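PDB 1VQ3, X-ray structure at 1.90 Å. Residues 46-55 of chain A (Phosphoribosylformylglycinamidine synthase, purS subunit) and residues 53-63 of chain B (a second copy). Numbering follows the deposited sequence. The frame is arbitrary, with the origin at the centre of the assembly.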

# COMPACT_ATOMS: atom_id res chain seq x y z
N LEU A 46 12.45 11.40 -13.68
CA LEU A 46 11.49 10.32 -13.42
C LEU A 46 10.19 10.83 -12.77
O LEU A 46 10.25 11.59 -11.83
CB LEU A 46 12.14 9.22 -12.58
CG LEU A 46 13.40 8.63 -13.23
CD1 LEU A 46 14.22 7.88 -12.23
CD2 LEU A 46 13.08 7.74 -14.42
N PRO A 47 9.04 10.34 -13.22
CA PRO A 47 7.75 10.76 -12.68
C PRO A 47 7.43 10.14 -11.28
O PRO A 47 6.51 9.33 -11.17
CB PRO A 47 6.76 10.28 -13.74
CG PRO A 47 7.39 9.10 -14.33
CD PRO A 47 8.88 9.32 -14.29
N VAL A 48 8.25 10.48 -10.26
CA VAL A 48 8.15 9.93 -8.90
C VAL A 48 7.63 10.95 -7.90
O VAL A 48 7.96 12.16 -8.01
CB VAL A 48 9.51 9.48 -8.38
CG1 VAL A 48 9.48 9.29 -6.88
CG2 VAL A 48 9.93 8.23 -9.05
N LYS A 49 6.85 10.48 -6.92
CA LYS A 49 6.26 11.34 -5.88
C LYS A 49 6.25 10.63 -4.55
O LYS A 49 6.51 9.40 -4.44
CB LYS A 49 4.77 11.70 -6.16
CG LYS A 49 4.51 12.51 -7.37
CD LYS A 49 3.35 11.95 -8.23
CE LYS A 49 3.36 12.60 -9.64
NZ LYS A 49 2.48 11.92 -10.64
N LYS A 50 6.04 11.46 -3.54
CA LYS A 50 5.80 11.07 -2.17
C LYS A 50 6.84 10.08 -1.69
O LYS A 50 6.52 9.06 -1.11
CB LYS A 50 4.38 10.52 -2.03
CG LYS A 50 3.38 11.50 -2.55
CD LYS A 50 2.09 11.36 -1.85
CE LYS A 50 1.04 12.29 -2.44
NZ LYS A 50 -0.28 11.83 -1.95
N LEU A 51 8.09 10.40 -1.95
CA LEU A 51 9.16 9.50 -1.61
C LEU A 51 9.40 9.56 -0.12
O LEU A 51 9.57 10.66 0.43
CB LEU A 51 10.42 9.89 -2.36
CG LEU A 51 11.50 8.81 -2.31
CD1 LEU A 51 12.14 8.63 -3.62
CD2 LEU A 51 12.49 9.04 -1.26
N ARG A 52 9.52 8.39 0.52
CA ARG A 52 9.94 8.31 1.90
C ARG A 52 11.05 7.33 2.07
O ARG A 52 10.97 6.22 1.62
CB ARG A 52 8.78 7.95 2.77
CG ARG A 52 7.67 8.94 2.63
CD ARG A 52 6.71 8.85 3.73
NE ARG A 52 6.22 7.49 3.88
CZ ARG A 52 5.78 6.96 5.02
NH1 ARG A 52 5.73 7.69 6.15
NH2 ARG A 52 5.35 5.70 5.01
N LEU A 53 12.11 7.79 2.71
CA LEU A 53 13.29 7.00 2.94
C LEU A 53 13.30 6.62 4.43
O LEU A 53 13.22 7.48 5.34
CB LEU A 53 14.51 7.80 2.59
CG LEU A 53 15.84 7.20 3.01
CD1 LEU A 53 16.09 5.94 2.24
CD2 LEU A 53 16.97 8.24 2.90
N GLY A 54 13.36 5.32 4.66
CA GLY A 54 13.44 4.78 6.01
C GLY A 54 14.40 3.59 6.03
O GLY A 54 15.28 3.45 5.16
N LYS A 55 14.24 2.76 7.06
CA LYS A 55 15.19 1.66 7.29
C LYS A 55 14.48 0.37 6.90
O LYS A 55 13.29 0.24 7.11
CB LYS A 55 15.55 1.55 8.75
CG LYS A 55 16.32 2.70 9.28
CD LYS A 55 16.59 2.52 10.75
CE LYS A 55 17.29 3.74 11.33
NZ LYS A 55 16.42 4.93 11.27
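Chain B 53-63: LGKSIHLEVEA

Strand 53-62 of chain B lies antiparallel alongside residues 47-55 of chain A, so that the two copies share a backbone hydrogen-bond ladder broken by one β-bulge where chain A turns a corner. Chain B is extended from Leu B53 to Glu B62, and its axis makes an angle of 155° with that of strand 51-55 of chain A, approaching it to 4.4 Å.

The register begins with Lys A55 beside Lys B55 (CA to CA 4.6 Å). Gly A54 then pairs with Ser B56, its N donating to Ser B56 O at 2.7 Å while Ser B56 N returns a bond to Gly A54 O at 3.0 Å. Two residues along chain B the pattern repeats: Arg A52 N lies 2.8 Å from His B58 O, and His B58 N lies 2.9 Å from Arg A52 O. At Lys A50 chain A turns a corner with positive phi and psi (50°/48°). The extra residue shifts the register by one, after which Lys A49 N bonds Glu B60 O at 2.7 Å and Glu B60 N bonds Lys A49 O at 3.0 Å. A longer bond from Glu B62 N to Pro A47 O (3.3 Å) closes the ladder.

On one face, apolar side chains meet: Leu A53 CD1 is 3.9 Å from Ile B57 CG1, and Val A48 CG2 is 3.8 Å from Val B61 CG2. At the bulge, Leu A51 CD1 packs 3.8 Å from Leu B59 CD2. The other face carries Lys A49, Arg A52, His B58 and Glu B60. There Arg A52 NH2 comes within 3.7 Å of His B58 ND1, which lies near the guanidinium plane at its edge. Lys A49 NZ reaches Glu B62 OE2 in a very short salt bridge of 2.5 Å, whereas Lys A50 NZ and Glu B60 OE1, 4.3 Å apart, are linked through a water.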

# COMPACT_ATOMS: atom_id res chain seq x y z
N LEU B 53 20.97 -4.34 8.14
CA LEU B 53 20.39 -3.02 8.05
C LEU B 53 20.48 -2.56 6.61
O LEU B 53 21.56 -2.41 6.03
CB LEU B 53 21.07 -2.07 9.03
CG LEU B 53 20.70 -0.61 8.90
CD1 LEU B 53 19.18 -0.41 9.19
CD2 LEU B 53 21.60 0.18 9.79
N GLY B 54 19.33 -2.38 6.02
CA GLY B 54 19.19 -1.80 4.71
C GLY B 54 18.28 -0.60 4.64
O GLY B 54 18.00 0.07 5.64
N LYS B 55 17.81 -0.32 3.43
CA LYS B 55 17.04 0.89 3.17
C LYS B 55 15.67 0.49 2.71
O LYS B 55 15.51 -0.45 1.91
CB LYS B 55 17.72 1.80 2.12
CG LYS B 55 18.99 2.44 2.56
CD LYS B 55 20.19 2.31 1.66
CE LYS B 55 19.97 2.66 0.24
NZ LYS B 55 21.29 2.75 -0.45
N SER B 56 14.67 1.23 3.19
CA SER B 56 13.33 1.15 2.67
C SER B 56 12.89 2.48 2.03
O SER B 56 12.77 3.50 2.69
CB SER B 56 12.34 0.77 3.75
OG SER B 56 11.02 0.77 3.24
N ILE B 57 12.57 2.41 0.74
CA ILE B 57 12.11 3.59 0.00
C ILE B 57 10.68 3.30 -0.47
O ILE B 57 10.44 2.43 -1.30
CB ILE B 57 13.03 3.93 -1.19
CG1 ILE B 57 14.48 4.10 -0.77
CG2 ILE B 57 12.55 5.16 -1.89
CD1 ILE B 57 15.41 2.96 -1.07
N HIS B 58 9.74 4.06 0.07
CA HIS B 58 8.37 4.09 -0.44
C HIS B 58 8.27 5.24 -1.44
O HIS B 58 8.83 6.33 -1.22
CB HIS B 58 7.38 4.33 0.69
CG HIS B 58 7.29 3.21 1.67
ND1 HIS B 58 6.28 3.12 2.59
CD2 HIS B 58 8.12 2.17 1.91
CE1 HIS B 58 6.45 2.03 3.33
NE2 HIS B 58 7.56 1.43 2.94
N LEU B 59 7.64 4.97 -2.57
CA LEU B 59 7.42 6.00 -3.56
C LEU B 59 6.26 5.60 -4.46
O LEU B 59 5.84 4.44 -4.49
CB LEU B 59 8.67 6.30 -4.38
CG LEU B 59 9.33 5.16 -5.14
CD1 LEU B 59 8.55 4.63 -6.29
CD2 LEU B 59 10.62 5.73 -5.61
N GLU B 60 5.68 6.61 -5.07
CA GLU B 60 4.54 6.48 -5.99
C GLU B 60 4.99 7.05 -7.35
O GLU B 60 5.76 8.04 -7.44
CB GLU B 60 3.39 7.33 -5.49
CG GLU B 60 3.22 7.15 -3.99
CD GLU B 60 1.91 7.68 -3.47
OE1 GLU B 60 1.30 8.53 -4.14
OE2 GLU B 60 1.51 7.22 -2.37
N VAL B 61 4.55 6.39 -8.41
CA VAL B 61 4.88 6.76 -9.77
C VAL B 61 3.59 6.92 -10.60
O VAL B 61 2.64 6.14 -10.46
CB VAL B 61 5.77 5.65 -10.40
CG1 VAL B 61 5.81 5.77 -11.89
CG2 VAL B 61 7.17 5.74 -9.85
N GLU B 62 3.55 7.92 -11.47
CA GLU B 62 2.53 7.94 -12.53
C GLU B 62 3.08 7.35 -13.83
O GLU B 62 4.19 7.66 -14.27
CB GLU B 62 2.02 9.35 -12.77
CG GLU B 62 0.68 9.62 -12.13
CD GLU B 62 0.25 11.06 -12.33
OE1 GLU B 62 0.06 11.49 -13.50
OE2 GLU B 62 0.13 11.76 -11.32
N ALA B 63 2.30 6.48 -14.46
CA ALA B 63 2.78 5.80 -15.64
C ALA B 63 1.59 5.26 -16.47
O ALA B 63 0.47 5.22 -15.98
CB ALA B 63 3.69 4.67 -15.24
O HOH W 1 -1.14 9.21 -2.91